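Local coordinates for VWFA domain-containing protein (Alicyclobacillus acidocaldarius subsp. acidocaldarius, PDB 3RAG) that is of unknown function but has a von Willebrand factor type A domain and binds a sodium ion, probably at a MIDAS-like site, at residues L129-T143 with L165-F179. Residues are numbered along the deposited sequence; the frame is centred on the assembly and turned at random. Where two conformers were deposited one is given.
Sequences LEDEVALHLVVCLDT and LKVRSGPLAVSVIAF
R168 lays its guanidinium between D131 O on one face and L135 CB on the other, while its edge grips carbonyls where helix 116-132 ends and the chain turns into the strand. R168 NH2 reaches V133 O at 2.6 Å, almost in line with the carbonyl, and R168 NH1 meets E130 O at 2.9 Å, both acceptors near the guanidinium plane. A near-eclipsed bend at chi3 (-23°) curls the chain back to these oxygens. Were R168 replaced by an alanine, the carbonyls of E130 and V133 would probably lose these donors, weakening the link between helix end and turn. Beside it, D131 OD2 takes S169 OG on its syn side at 2.6 Å. Strands 135-142 and 172-179 then run parallel, joined by the beta-alpha-beta crossover through helix 151-165 of the vWA fold. On one sheet face the L165 side chain crosses those of L135 and L137 at about a right angle; on the other, C140 SG rests 3.7 Å from I177 CD1. The F179 ring, its CG between backbone N and carbonyl carbon (chi1 62°), receives D142 CA 3.7 Å from its centroid, a CH-pi contact. The D142 carboxylate, hydrogen-bonded to T17, D18 and S144, lies near the sodium ion held by D18, S144 and S146.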
loop_
_atom_site.group_PDB
_atom_site.type_symbol
_atom_site.label_atom_id
_atom_site.label_comp_id
_atom_site.label_asym_id
_atom_site.label_seq_id
_atom_site.Cartn_x
_atom_site.Cartn_y
_atom_site.Cartn_z
ATOM N N LEU A 129 -9.632 6.831 14.893
ATOM C CA LEU A 129 -8.372 6.135 14.640
ATOM C C LEU A 129 -7.937 6.314 13.176
ATOM O O LEU A 129 -6.754 6.532 12.894
ATOM C CB LEU A 129 -8.499 4.631 14.937
ATOM C CG LEU A 129 -8.589 4.319 16.443
ATOM C CD1 LEU A 129 -9.014 2.878 16.675
ATOM C CD2 LEU A 129 -7.226 4.593 17.075
ATOM N N GLU A 130 -8.894 6.218 12.255
ATOM C CA GLU A 130 -8.576 6.355 10.832
ATOM C C GLU A 130 -7.919 7.704 10.532
ATOM O O GLU A 130 -7.128 7.823 9.590
ATOM C CB GLU A 130 -9.828 6.151 9.974
ATOM C CG GLU A 130 -9.551 6.301 8.484
ATOM C CD GLU A 130 -10.705 5.853 7.599
ATOM O OE1 GLU A 130 -11.784 5.483 8.132
ATOM O OE2 GLU A 130 -10.517 5.866 6.361
ATOM N N ASP A 131 -8.231 8.718 11.339
ATOM C CA ASP A 131 -7.633 10.038 11.164
ATOM C C ASP A 131 -6.326 10.221 11.921
ATOM O O ASP A 131 -5.444 10.974 11.479
ATOM C CB ASP A 131 -8.624 11.136 11.599
ATOM C CG ASP A 131 -8.032 12.534 11.480
ATOM O OD1 ASP A 131 -7.727 12.957 10.342
ATOM O OD2 ASP A 131 -7.870 13.209 12.517
ATOM N N GLU A 132 -6.201 9.547 13.062
ATOM C CA GLU A 132 -5.165 9.873 14.052
ATOM C C GLU A 132 -3.981 8.926 14.167
ATOM O O GLU A 132 -2.918 9.335 14.636
ATOM C CB GLU A 132 -5.801 10.072 15.443
ATOM C CG GLU A 132 -6.667 11.274 15.509
ATOM C CD GLU A 132 -7.314 11.457 16.878
ATOM O OE1 GLU A 132 -7.025 10.645 17.785
ATOM O OE2 GLU A 132 -8.108 12.406 17.030
ATOM N N VAL A 133 -4.130 7.675 13.744
ATOM C CA VAL A 133 -2.990 6.761 13.833
ATOM C C VAL A 133 -1.901 7.174 12.846
ATOM O O VAL A 133 -2.168 7.859 11.856
ATOM C CB VAL A 133 -3.375 5.257 13.594
ATOM C CG1 VAL A 133 -4.460 4.786 14.590
ATOM C CG2 VAL A 133 -3.812 4.989 12.130
ATOM N N ALA A 134 -0.672 6.764 13.126
ATOM C CA ALA A 134 0.404 6.921 12.163
ATOM C C ALA A 134 0.110 5.998 10.976
ATOM O O ALA A 134 -0.463 4.923 11.144
ATOM C CB ALA A 134 1.776 6.602 12.807
ATOM N N LEU A 135 0.475 6.443 9.778
ATOM C CA LEU A 135 0.296 5.637 8.582
ATOM C C LEU A 135 1.657 5.498 7.943
ATOM O O LEU A 135 2.283 6.504 7.579
ATOM C CB LEU A 135 -0.664 6.329 7.611
ATOM C CG LEU A 135 -0.756 5.719 6.205
ATOM C CD1 LEU A 135 -1.099 4.237 6.296
ATOM C CD2 LEU A 135 -1.777 6.477 5.378
ATOM N N HIS A 136 2.139 4.264 7.829
ATOM C CA HIS A 136 3.432 4.029 7.174
ATOM C C HIS A 136 3.129 3.297 5.874
ATOM O O HIS A 136 2.517 2.251 5.900
ATOM C CB HIS A 136 4.343 3.152 8.028
ATOM C CG HIS A 136 4.736 3.779 9.322
ATOM N ND1 HIS A 136 5.407 3.084 10.307
ATOM C CD2 HIS A 136 4.563 5.035 9.794
ATOM C CE1 HIS A 136 5.626 3.886 11.333
ATOM N NE2 HIS A 136 5.128 5.077 11.047
ATOM N N LEU A 137 3.570 3.856 4.757
ATOM C CA LEU A 137 3.142 3.387 3.441
ATOM C C LEU A 137 4.355 3.317 2.534
ATOM O O LEU A 137 5.105 4.300 2.411
ATOM C CB LEU A 137 2.156 4.407 2.845
ATOM C CG LEU A 137 1.717 4.196 1.388
ATOM C CD1 LEU A 137 0.985 2.890 1.200
ATOM C CD2 LEU A 137 0.862 5.365 0.851
ATOM N N VAL A 138 4.561 2.170 1.891
ATOM C CA VAL A 138 5.560 2.108 0.843
ATOM C C VAL A 138 4.829 1.911 -0.468
ATOM O O VAL A 138 4.047 0.960 -0.620
ATOM C CB VAL A 138 6.528 0.925 1.029
ATOM C CG1 VAL A 138 7.523 0.898 -0.126
ATOM C CG2 VAL A 138 7.270 1.079 2.364
ATOM N N VAL A 139 5.063 2.816 -1.414
ATOM C CA VAL A 139 4.451 2.692 -2.732
ATOM C C VAL A 139 5.504 2.036 -3.645
ATOM O O VAL A 139 6.617 2.574 -3.778
ATOM C CB VAL A 139 4.071 4.083 -3.278
ATOM C CG1 VAL A 139 3.447 3.945 -4.658
ATOM C CG2 VAL A 139 3.100 4.807 -2.311
ATOM N N CYS A 140 5.174 0.874 -4.232
ATOM C CA CYS A 140 6.092 0.120 -5.107
ATOM C C CYS A 140 5.627 0.322 -6.525
ATOM O O CYS A 140 4.525 -0.091 -6.863
ATOM C CB CYS A 140 6.045 -1.394 -4.842
ATOM S SG CYS A 140 6.487 -1.827 -3.172
ATOM N N LEU A 141 6.454 0.967 -7.338
ATOM C CA LEU A 141 6.065 1.353 -8.688
ATOM C C LEU A 141 6.811 0.516 -9.724
ATOM O O LEU A 141 8.053 0.529 -9.804
ATOM C CB LEU A 141 6.372 2.850 -8.917
ATOM C CG LEU A 141 5.698 3.785 -7.922
ATOM C CD1 LEU A 141 6.067 5.245 -8.211
ATOM C CD2 LEU A 141 4.162 3.588 -8.073
ATOM N N ASP A 142 6.023 -0.188 -10.525
ATOM C CA ASP A 142 6.497 -1.001 -11.643
ATOM C C ASP A 142 7.096 -0.030 -12.645
ATOM O O ASP A 142 6.435 0.942 -13.026
ATOM C CB ASP A 142 5.247 -1.660 -12.222
ATOM C CG ASP A 142 5.516 -2.653 -13.343
ATOM O OD1 ASP A 142 6.559 -2.593 -14.023
ATOM O OD2 ASP A 142 4.595 -3.488 -13.567
ATOM N N THR A 143 8.344 -0.267 -13.051
ATOM C CA THR A 143 8.963 0.545 -14.090
ATOM C C THR A 143 9.515 -0.349 -15.189
ATOM O O THR A 143 10.506 -0.028 -15.817
ATOM C CB THR A 143 10.084 1.485 -13.532
ATOM O OG1 THR A 143 11.172 0.708 -13.004
ATOM C CG2 THR A 143 9.530 2.404 -12.467
ATOM N N LEU A 165 -3.434 12.208 1.763
ATOM C CA LEU A 165 -3.201 11.599 3.069
ATOM C C LEU A 165 -2.674 12.581 4.114
ATOM O O LEU A 165 -2.867 12.382 5.322
ATOM C CB LEU A 165 -2.260 10.388 2.948
ATOM C CG LEU A 165 -2.798 9.216 2.122
ATOM C CD1 LEU A 165 -1.686 8.205 1.877
ATOM C CD2 LEU A 165 -4.034 8.518 2.778
ATOM N N LYS A 166 -2.032 13.654 3.667
ATOM C CA LYS A 166 -1.438 14.614 4.584
ATOM C C LYS A 166 -2.511 15.407 5.342
ATOM O O LYS A 166 -2.222 16.029 6.349
ATOM C CB LYS A 166 -0.493 15.564 3.832
ATOM C CG LYS A 166 0.678 16.076 4.666
ATOM C CD LYS A 166 1.787 16.723 3.808
ATOM C CE LYS A 166 1.294 17.984 3.103
ATOM N NZ LYS A 166 2.409 18.799 2.519
ATOM N N VAL A 167 -3.728 15.399 4.819
ATOM C CA VAL A 167 -4.861 16.063 5.444
ATOM C C VAL A 167 -5.176 15.457 6.825
ATOM O O VAL A 167 -5.620 16.163 7.727
ATOM C CB VAL A 167 -6.110 15.953 4.529
ATOM C CG1 VAL A 167 -7.351 16.465 5.225
ATOM C CG2 VAL A 167 -5.869 16.714 3.224
ATOM N N ARG A 168 -4.940 14.152 6.972
ATOM C CA ARG A 168 -5.161 13.438 8.236
ATOM C C ARG A 168 -4.401 14.085 9.382
ATOM O O ARG A 168 -3.346 14.675 9.168
ATOM C CB ARG A 168 -4.676 11.977 8.117
ATOM C CG ARG A 168 -5.427 11.085 7.118
ATOM C CD ARG A 168 -4.975 9.606 7.285
ATOM N NE ARG A 168 -3.648 9.572 7.902
ATOM C CZ ARG A 168 -3.352 8.922 9.022
ATOM N NH1 ARG A 168 -4.272 8.203 9.672
ATOM N NH2 ARG A 168 -2.131 8.992 9.490
ATOM N N SER A 169 -4.915 13.953 10.605
ATOM C CA SER A 169 -4.210 14.442 11.777
ATOM C C SER A 169 -2.960 13.641 12.022
ATOM O O SER A 169 -1.941 14.183 12.423
ATOM C CB SER A 169 -5.090 14.346 13.039
ATOM O OG SER A 169 -6.240 15.144 12.885
ATOM N N GLY A 170 -3.040 12.336 11.803
ATOM C CA GLY A 170 -1.951 11.469 12.205
ATOM C C GLY A 170 -0.756 11.586 11.283
ATOM O O GLY A 170 -0.877 12.033 10.149
ATOM N N PRO A 171 0.411 11.165 11.765
ATOM C CA PRO A 171 1.610 11.316 10.936
ATOM C C PRO A 171 1.589 10.406 9.712
ATOM O O PRO A 171 1.067 9.286 9.776
ATOM C CB PRO A 171 2.755 10.919 11.874
ATOM C CG PRO A 171 2.122 10.146 12.982
ATOM C CD PRO A 171 0.699 10.624 13.107
ATOM N N LEU A 172 2.150 10.915 8.619
ATOM C CA LEU A 172 2.335 10.164 7.400
ATOM C C LEU A 172 3.819 9.925 7.151
ATOM O O LEU A 172 4.627 10.862 7.187
ATOM C CB LEU A 172 1.764 10.945 6.219
ATOM C CG LEU A 172 1.991 10.320 4.853
ATOM C CD1 LEU A 172 1.264 8.968 4.737
ATOM C CD2 LEU A 172 1.534 11.272 3.766
ATOM N N ALA A 173 4.175 8.673 6.885
ATOM C CA ALA A 173 5.527 8.349 6.454
ATOM C C ALA A 173 5.391 7.548 5.167
ATOM O O ALA A 173 4.900 6.432 5.189
ATOM C CB ALA A 173 6.266 7.532 7.522
ATOM N N VAL A 174 5.781 8.147 4.053
ATOM C CA VAL A 174 5.681 7.466 2.757
ATOM C C VAL A 174 7.064 7.287 2.157
ATOM O O VAL A 174 7.890 8.221 2.117
ATOM C CB VAL A 174 4.747 8.235 1.777
ATOM C CG1 VAL A 174 5.276 9.640 1.533
ATOM C CG2 VAL A 174 4.591 7.490 0.451
ATOM N N SER A 175 7.327 6.076 1.674
ATOM C CA SER A 175 8.563 5.805 0.939
ATOM C C SER A 175 8.145 5.292 -0.433
ATOM O O SER A 175 7.048 4.734 -0.587
ATOM C CB SER A 175 9.371 4.732 1.675
ATOM O OG SER A 175 10.505 4.338 0.920
ATOM N N VAL A 176 8.999 5.481 -1.435
ATOM C CA VAL A 176 8.665 5.006 -2.767
ATOM C C VAL A 176 9.813 4.147 -3.280
ATOM O O VAL A 176 10.999 4.494 -3.134
ATOM C CB VAL A 176 8.449 6.201 -3.744
ATOM C CG1 VAL A 176 8.186 5.705 -5.172
ATOM C CG2 VAL A 176 7.333 7.143 -3.224
ATOM N N ILE A 177 9.466 2.996 -3.840
ATOM C CA ILE A 177 10.463 2.229 -4.545
ATOM C C ILE A 177 9.986 1.903 -5.936
ATOM O O ILE A 177 8.780 1.872 -6.206
ATOM C CB ILE A 177 10.862 0.939 -3.809
ATOM C CG1 ILE A 177 9.719 -0.024 -3.736
ATOM C CG2 ILE A 177 11.332 1.220 -2.393
ATOM C CD1 ILE A 177 10.074 -1.224 -2.847
ATOM N N ALA A 178 10.946 1.688 -6.824
ATOM C CA ALA A 178 10.690 1.278 -8.193
ATOM C C ALA A 178 11.235 -0.133 -8.405
ATOM O O ALA A 178 12.231 -0.520 -7.804
ATOM C CB ALA A 178 11.394 2.224 -9.161
ATOM N N PHE A 179 10.576 -0.893 -9.271
ATOM C CA PHE A 179 11.054 -2.204 -9.656
ATOM C C PHE A 179 10.823 -2.370 -11.148
ATOM O O PHE A 179 9.726 -2.127 -11.641
ATOM C CB PHE A 179 10.386 -3.338 -8.839
ATOM C CG PHE A 179 8.881 -3.445 -8.999
ATOM C CD1 PHE A 179 8.337 -4.434 -9.811
ATOM C CD2 PHE A 179 8.018 -2.586 -8.321
ATOM C CE1 PHE A 179 6.967 -4.568 -9.954
ATOM C CE2 PHE A 179 6.604 -2.714 -8.450
ATOM C CZ PHE A 179 6.083 -3.706 -9.264
HETATM O O HOH W 1 -8.063 15.754 9.592
#